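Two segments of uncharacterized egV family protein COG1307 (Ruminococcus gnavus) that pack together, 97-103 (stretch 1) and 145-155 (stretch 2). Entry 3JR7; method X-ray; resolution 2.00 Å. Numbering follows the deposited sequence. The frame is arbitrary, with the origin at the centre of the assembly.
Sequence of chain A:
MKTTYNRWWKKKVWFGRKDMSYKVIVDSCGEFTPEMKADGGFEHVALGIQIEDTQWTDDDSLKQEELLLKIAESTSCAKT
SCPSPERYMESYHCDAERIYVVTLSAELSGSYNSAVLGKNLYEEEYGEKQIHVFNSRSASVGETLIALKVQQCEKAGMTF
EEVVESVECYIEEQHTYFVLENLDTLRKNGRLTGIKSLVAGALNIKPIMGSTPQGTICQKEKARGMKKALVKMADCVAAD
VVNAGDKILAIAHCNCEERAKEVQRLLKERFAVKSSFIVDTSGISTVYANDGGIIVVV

Stretch 1, residues 97-103: ERIYVVT
Stretch 2 145-155: LIALKVQQCEK

A β-strand lies nearly antiparallel along an α-helix of the same chain, and the two are joined by an apolar seam at one end and the middle, and a buried salt bridge with a tyrosine hydrogen bond at the other end. Strand 98-103 follows Glu97, which is in loop or turn; helix 145-155 begins earlier in the chain. Their N-to-C directions differ by 161°, and the axes approach to 9.0 Å. Because the directions oppose, the start of the strand faces the end of the helix: Arg98 CA lies 10.0 Å from Glu154 CA, Tyr100 CA 7.7 Å from Val150 CA, and Val102 CA 6.8 Å from Ala147 CA. The backbones therefore draw closer toward Val102, and the wider gap at Arg98 is spanned by long polar side chains.

The strand is extended, with phi from -114° to -125° and psi from 123° to 133° as far as Val102, then 159° at Thr103. In such an extended strand successive side chains alternate sides, so the CA-to-CB bonds of Arg98, Tyr100 and Val102 point toward the helix and those of Val101 and Thr103 away. The helix keeps phi between -54° and -66° and psi between -34° and -50°, held by i to i+4 hydrogen bonds such as Val150 N to Ile146 O (3.0 Å) and Glu154 N to Val150 O (2.9 Å). That four-residue repeat places Ile146, Val150 and Glu154 on one face, all pointing toward the strand, so residues two apart on the strand meet residues four apart on the helix. Ala147 points sideways. The contact buries 326 Å² in total, both sides summed.

At the close end, Val102 (chi1 t) sets its CG2 3.8 Å from CG2 of Ile146 (chi1 m, chi2 t), a plain van der Waals contact of branched side chains; the same Val102 CG2 is 4.3 Å from Ala147 N, so the strand side chain also touches the helix backbone. In the middle, Val150 (chi1 t) places CG1 over one face of the Tyr100 ring (chi1 m, chi2 -78°). Val150 CG1 is 3.3 Å from Tyr100 CD2 and 3.7 Å from the ring centroid, 28° off the normal, so the methyl makes a CH-pi contact with the aromatic face.

The tyrosine continues toward the polar end, where Tyr100 OH donates to Glu154 OE2 at 2.6 Å, near the plane of the ring. Glu154 (chi1 m, chi2 m, chi3 -16°) also receives the guanidinium of Arg98 (chi1 m, chi2 t, chi3 m, chi4 -75°) in a two-pronged salt bridge: Arg98 NE to Glu154 OE2 is 2.7 Å with a nearly straight N-H...O angle of 173°, and Arg98 NH2 to Glu154 OE1 is 2.7 Å at 156°. OE2 thus accepts from both strand residues, and the buried carboxylate is offset by the arginine charge. Arg98 NH1 reaches Glu97 OE1 at 2.8 Å, a salt bridge whose hydrogen bond is weak at 117°.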

ATOM      1  N   GLU A  97      -3.248   3.405  24.342  1.00 22.90           N
ATOM      2  CA  GLU A  97      -1.961   3.887  24.833  1.00 24.09           C
ATOM      3  C   GLU A  97      -0.934   4.005  23.705  1.00 23.65           C
ATOM      4  O   GLU A  97      -0.152   4.957  23.666  1.00 25.10           O
ATOM      5  CB  GLU A  97      -1.422   2.899  25.882  1.00 25.16           C
ATOM      6  CG  GLU A  97      -0.048   3.216  26.424  1.00 27.88           C
ATOM      7  CD  GLU A  97       0.418   2.195  27.416  1.00 34.44           C
ATOM      8  OE1 GLU A  97       0.131   0.981  27.237  1.00 40.18           O
ATOM      9  OE2 GLU A  97       1.085   2.599  28.375  1.00 39.91           O
ATOM     10  N   ARG A  98      -0.926   3.034  22.806  1.00 21.87           N
ATOM     11  CA  ARG A  98       0.109   2.964  21.783  1.00 21.40           C
ATOM     12  C   ARG A  98      -0.503   3.190  20.410  1.00 20.86           C
ATOM     13  O   ARG A  98      -1.442   2.504  20.020  1.00 21.15           O
ATOM     14  CB  ARG A  98       0.804   1.603  21.850  1.00 20.85           C
ATOM     15  CG  ARG A  98       1.342   1.281  23.245  1.00 23.89           C
ATOM     16  CD  ARG A  98       2.070  -0.039  23.344  1.00 25.99           C
ATOM     17  NE  ARG A  98       1.186  -1.165  23.177  1.00 31.70           N
ATOM     18  CZ  ARG A  98       0.303  -1.625  24.091  1.00 33.74           C
ATOM     19  NH1 ARG A  98       0.144  -0.992  25.275  1.00 34.45           N
ATOM     20  NH2 ARG A  98      -0.433  -2.722  23.820  1.00 30.30           N
ATOM     21  N   ILE A  99       0.036   4.155  19.676  1.00 20.90           N
ATOM     22  CA  ILE A  99      -0.432   4.487  18.341  1.00 20.18           C
ATOM     23  C   ILE A  99       0.637   4.179  17.289  1.00 19.63           C
ATOM     24  O   ILE A  99       1.766   4.674  17.363  1.00 19.58           O
ATOM     25  CB  ILE A  99      -0.802   5.955  18.226  1.00 20.47           C
ATOM     26  CG1 ILE A  99      -1.806   6.324  19.341  1.00 22.51           C
ATOM     27  CG2 ILE A  99      -1.369   6.247  16.790  1.00 20.96           C
ATOM     28  CD1 ILE A  99      -3.204   5.639  19.219  1.00 19.29           C
ATOM     29  N   TYR A 100       0.265   3.365  16.306  1.00 19.00           N
ATOM     30  CA  TYR A 100       1.168   2.979  15.210  1.00 19.30           C
ATOM     31  C   TYR A 100       0.539   3.500  13.946  1.00 18.45           C
ATOM     32  O   TYR A 100      -0.622   3.250  13.708  1.00 19.80           O
ATOM     33  CB  TYR A 100       1.287   1.451  15.128  1.00 19.29           C
ATOM     34  CG  TYR A 100       1.784   0.791  16.379  1.00 18.94           C
ATOM     35  CD1 TYR A 100       3.139   0.813  16.705  1.00 19.86           C
ATOM     36  CD2 TYR A 100       0.912   0.111  17.223  1.00 18.82           C
ATOM     37  CE1 TYR A 100       3.602   0.228  17.864  1.00 19.65           C
ATOM     38  CE2 TYR A 100       1.377  -0.525  18.392  1.00 21.05           C
ATOM     39  CZ  TYR A 100       2.730  -0.449  18.699  1.00 21.11           C
ATOM     40  OH  TYR A 100       3.216  -1.052  19.814  1.00 21.87           O
ATOM     41  N   VAL A 101       1.278   4.227  13.133  1.00 18.86           N
ATOM     42  CA  VAL A 101       0.736   4.820  11.908  1.00 18.56           C
ATOM     43  C   VAL A 101       1.492   4.226  10.717  1.00 19.18           C
ATOM     44  O   VAL A 101       2.740   4.145  10.740  1.00 21.40           O
ATOM     45  CB  VAL A 101       0.864   6.359  11.936  1.00 19.24           C
ATOM     46  CG1 VAL A 101       0.021   7.027  10.799  1.00 20.21           C
ATOM     47  CG2 VAL A 101       0.458   6.919  13.306  1.00 18.01           C
ATOM     48  N   VAL A 102       0.772   3.792   9.695  1.00 17.86           N
ATOM     49  CA  VAL A 102       1.397   3.201   8.504  1.00 17.76           C
ATOM     50  C   VAL A 102       0.985   3.992   7.291  1.00 18.02           C
ATOM     51  O   VAL A 102      -0.209   4.183   7.079  1.00 19.68           O
ATOM     52  CB  VAL A 102       0.955   1.759   8.305  1.00 17.71           C
ATOM     53  CG1 VAL A 102       1.679   1.162   7.015  1.00 18.24           C
ATOM     54  CG2 VAL A 102       1.271   0.935   9.566  1.00 17.26           C
ATOM     55  N   THR A 103       1.954   4.510   6.548  1.00 18.04           N
ATOM     56  CA  THR A 103       1.702   5.384   5.423  1.00 18.93           C
ATOM     57  C   THR A 103       2.339   4.899   4.156  1.00 19.36           C
ATOM     58  O   THR A 103       3.278   4.097   4.166  1.00 21.30           O
ATOM     59  CB  THR A 103       2.211   6.851   5.651  1.00 18.74           C
ATOM     60  OG1 THR A 103       3.639   6.913   5.571  1.00 20.57           O
ATOM     61  CG2 THR A 103       1.717   7.418   6.997  1.00 18.70           C
ATOM     62  N   LEU A 145       0.290  -5.239   4.882  1.00 19.19           N
ATOM     63  CA  LEU A 145       1.158  -6.246   5.500  1.00 19.76           C
ATOM     64  C   LEU A 145       1.910  -5.695   6.726  1.00 20.13           C
ATOM     65  O   LEU A 145       2.058  -6.388   7.726  1.00 21.03           O
ATOM     66  CB  LEU A 145       2.143  -6.829   4.488  1.00 19.36           C
ATOM     67  CG  LEU A 145       1.592  -7.893   3.551  1.00 20.01           C
ATOM     68  CD1 LEU A 145       2.616  -8.201   2.451  1.00 20.53           C
ATOM     69  CD2 LEU A 145       1.174  -9.139   4.301  1.00 19.28           C
ATOM     70  N   ILE A 146       2.329  -4.446   6.652  1.00 20.84           N
ATOM     71  CA  ILE A 146       2.957  -3.757   7.798  1.00 20.44           C
ATOM     72  C   ILE A 146       1.974  -3.652   9.002  1.00 19.76           C
ATOM     73  O   ILE A 146       2.341  -4.006  10.112  1.00 18.99           O
ATOM     74  CB  ILE A 146       3.493  -2.362   7.382  1.00 20.20           C
ATOM     75  CG1 ILE A 146       4.644  -2.519   6.352  1.00 20.38           C
ATOM     76  CG2 ILE A 146       4.007  -1.564   8.588  1.00 20.19           C
ATOM     77  CD1 ILE A 146       4.954  -1.236   5.599  1.00 15.74           C
ATOM     78  N   ALA A 147       0.725  -3.256   8.739  1.00 19.18           N
ATOM     79  CA  ALA A 147      -0.327  -3.211   9.746  1.00 19.46           C
ATOM     80  C   ALA A 147      -0.512  -4.583  10.414  1.00 19.58           C
ATOM     81  O   ALA A 147      -0.619  -4.657  11.663  1.00 19.55           O
ATOM     82  CB  ALA A 147      -1.674  -2.738   9.151  1.00 18.27           C
ATOM     83  N   LEU A 148      -0.550  -5.649   9.599  1.00 20.31           N
ATOM     84  CA  LEU A 148      -0.633  -7.039  10.114  1.00 20.28           C
ATOM     85  C   LEU A 148       0.553  -7.403  11.013  1.00 20.64           C
ATOM     86  O   LEU A 148       0.417  -8.069  12.057  1.00 20.55           O
ATOM     87  CB  LEU A 148      -0.778  -8.060   8.964  1.00 20.06           C
ATOM     88  CG  LEU A 148      -2.136  -8.081   8.257  1.00 20.95           C
ATOM     89  CD1 LEU A 148      -2.186  -8.924   7.028  1.00 21.04           C
ATOM     90  CD2 LEU A 148      -3.276  -8.537   9.274  1.00 19.57           C
ATOM     91  N   LYS A 149       1.729  -6.954  10.617  1.00 20.57           N
ATOM     92  CA  LYS A 149       2.917  -7.203  11.411  1.00 20.48           C
ATOM     93  C   LYS A 149       2.869  -6.488  12.775  1.00 20.05           C
ATOM     94  O   LYS A 149       3.270  -7.056  13.780  1.00 19.11           O
ATOM     95  CB  LYS A 149       4.174  -6.780  10.610  1.00 20.94           C
ATOM     96  CG  LYS A 149       5.531  -7.117  11.252  1.00 22.02           C
ATOM     97  CD  LYS A 149       5.684  -8.629  11.593  1.00 23.89           C
ATOM     98  CE  LYS A 149       6.006  -9.474  10.414  1.00 26.43           C
ATOM     99  NZ  LYS A 149       6.342 -10.933  10.757  1.00 28.08           N
ATOM    100  N   VAL A 150       2.389  -5.243  12.800  1.00 20.01           N
ATOM    101  CA  VAL A 150       2.188  -4.538  14.066  1.00 20.77           C
ATOM    102  C   VAL A 150       1.320  -5.393  14.985  1.00 21.23           C
ATOM    103  O   VAL A 150       1.673  -5.649  16.139  1.00 22.27           O
ATOM    104  CB  VAL A 150       1.546  -3.121  13.873  1.00 20.20           C
ATOM    105  CG1 VAL A 150       1.155  -2.538  15.272  1.00 19.24           C
ATOM    106  CG2 VAL A 150       2.465  -2.216  13.063  1.00 20.24           C
ATOM    107  N   GLN A 151       0.199  -5.859  14.470  1.00 21.89           N
ATOM    108  CA  GLN A 151      -0.734  -6.664  15.274  1.00 23.32           C
ATOM    109  C   GLN A 151      -0.082  -7.962  15.734  1.00 23.51           C
ATOM    110  O   GLN A 151      -0.291  -8.402  16.850  1.00 22.52           O
ATOM    111  CB  GLN A 151      -1.982  -6.974  14.436  1.00 23.83           C
ATOM    112  CG  GLN A 151      -3.055  -7.923  15.097  1.00 25.35           C
ATOM    113  CD  GLN A 151      -4.188  -8.277  14.112  1.00 26.21           C
ATOM    114  OE1 GLN A 151      -3.944  -8.648  12.986  1.00 29.12           O
ATOM    115  NE2 GLN A 151      -5.392  -8.103  14.524  1.00 29.81           N
ATOM    116  N   GLN A 152       0.702  -8.581  14.857  1.00 24.45           N
ATOM    117  CA  GLN A 152       1.390  -9.826  15.210  1.00 25.01           C
ATOM    118  C   GLN A 152       2.361  -9.578  16.368  1.00 24.27           C
ATOM    119  O   GLN A 152       2.335 -10.301  17.374  1.00 23.36           O
ATOM    120  CB  GLN A 152       2.104 -10.417  13.981  1.00 25.69           C
ATOM    121  CG  GLN A 152       2.854 -11.742  14.260  1.00 27.69           C
ATOM    122  CD  GLN A 152       3.825 -12.134  13.133  1.00 30.59           C
ATOM    123  OE1 GLN A 152       3.927 -11.468  12.100  1.00 34.14           O
ATOM    124  NE2 GLN A 152       4.553 -13.201  13.348  1.00 33.14           N
ATOM    125  N   CYS A 153       3.162  -8.524  16.269  1.00 23.67           N
ATOM    126  CA  CYS A 153       4.081  -8.141  17.357  1.00 24.47           C
ATOM    127  C   CYS A 153       3.354  -7.846  18.668  1.00 24.98           C
ATOM    128  O   CYS A 153       3.773  -8.299  19.752  1.00 25.38           O
ATOM    129  CB  CYS A 153       4.878  -6.936  16.949  1.00 24.12           C
ATOM    130  SG  CYS A 153       5.978  -7.299  15.568  1.00 27.51           S
ATOM    131  N   GLU A 154       2.272  -7.084  18.576  1.00 25.22           N
ATOM    132  CA  GLU A 154       1.444  -6.775  19.764  1.00 25.49           C
ATOM    133  C   GLU A 154       0.916  -8.070  20.402  1.00 26.78           C
ATOM    134  O   GLU A 154       1.010  -8.240  21.607  1.00 25.49           O
ATOM    135  CB  GLU A 154       0.297  -5.834  19.430  1.00 25.09           C
ATOM    136  CG  GLU A 154       0.683  -4.314  19.403  1.00 23.19           C
ATOM    137  CD  GLU A 154       0.857  -3.690  20.795  1.00 24.61           C
ATOM    138  OE1 GLU A 154       0.407  -4.304  21.787  1.00 24.18           O
ATOM    139  OE2 GLU A 154       1.446  -2.573  20.907  1.00 23.60           O
ATOM    140  N   LYS A 155       0.453  -9.001  19.568  1.00 28.14           N
ATOM    141  CA  LYS A 155      -0.055 -10.266  20.043  1.00 30.52           C
ATOM    142  C   LYS A 155       1.043 -11.104  20.716  1.00 30.98           C
ATOM    143  O   LYS A 155       0.769 -11.802  21.704  1.00 30.89           O
ATOM    144  CB  LYS A 155      -0.724 -11.029  18.893  1.00 31.30           C
ATOM    145  CG  LYS A 155      -1.130 -12.425  19.235  1.00 36.24           C
ATOM    146  CD  LYS A 155      -2.154 -13.016  18.256  1.00 41.89           C
ATOM    147  CE  LYS A 155      -2.440 -14.487  18.623  1.00 45.61           C
ATOM    148  NZ  LYS A 155      -3.586 -15.059  17.838  1.00 49.40           N
TER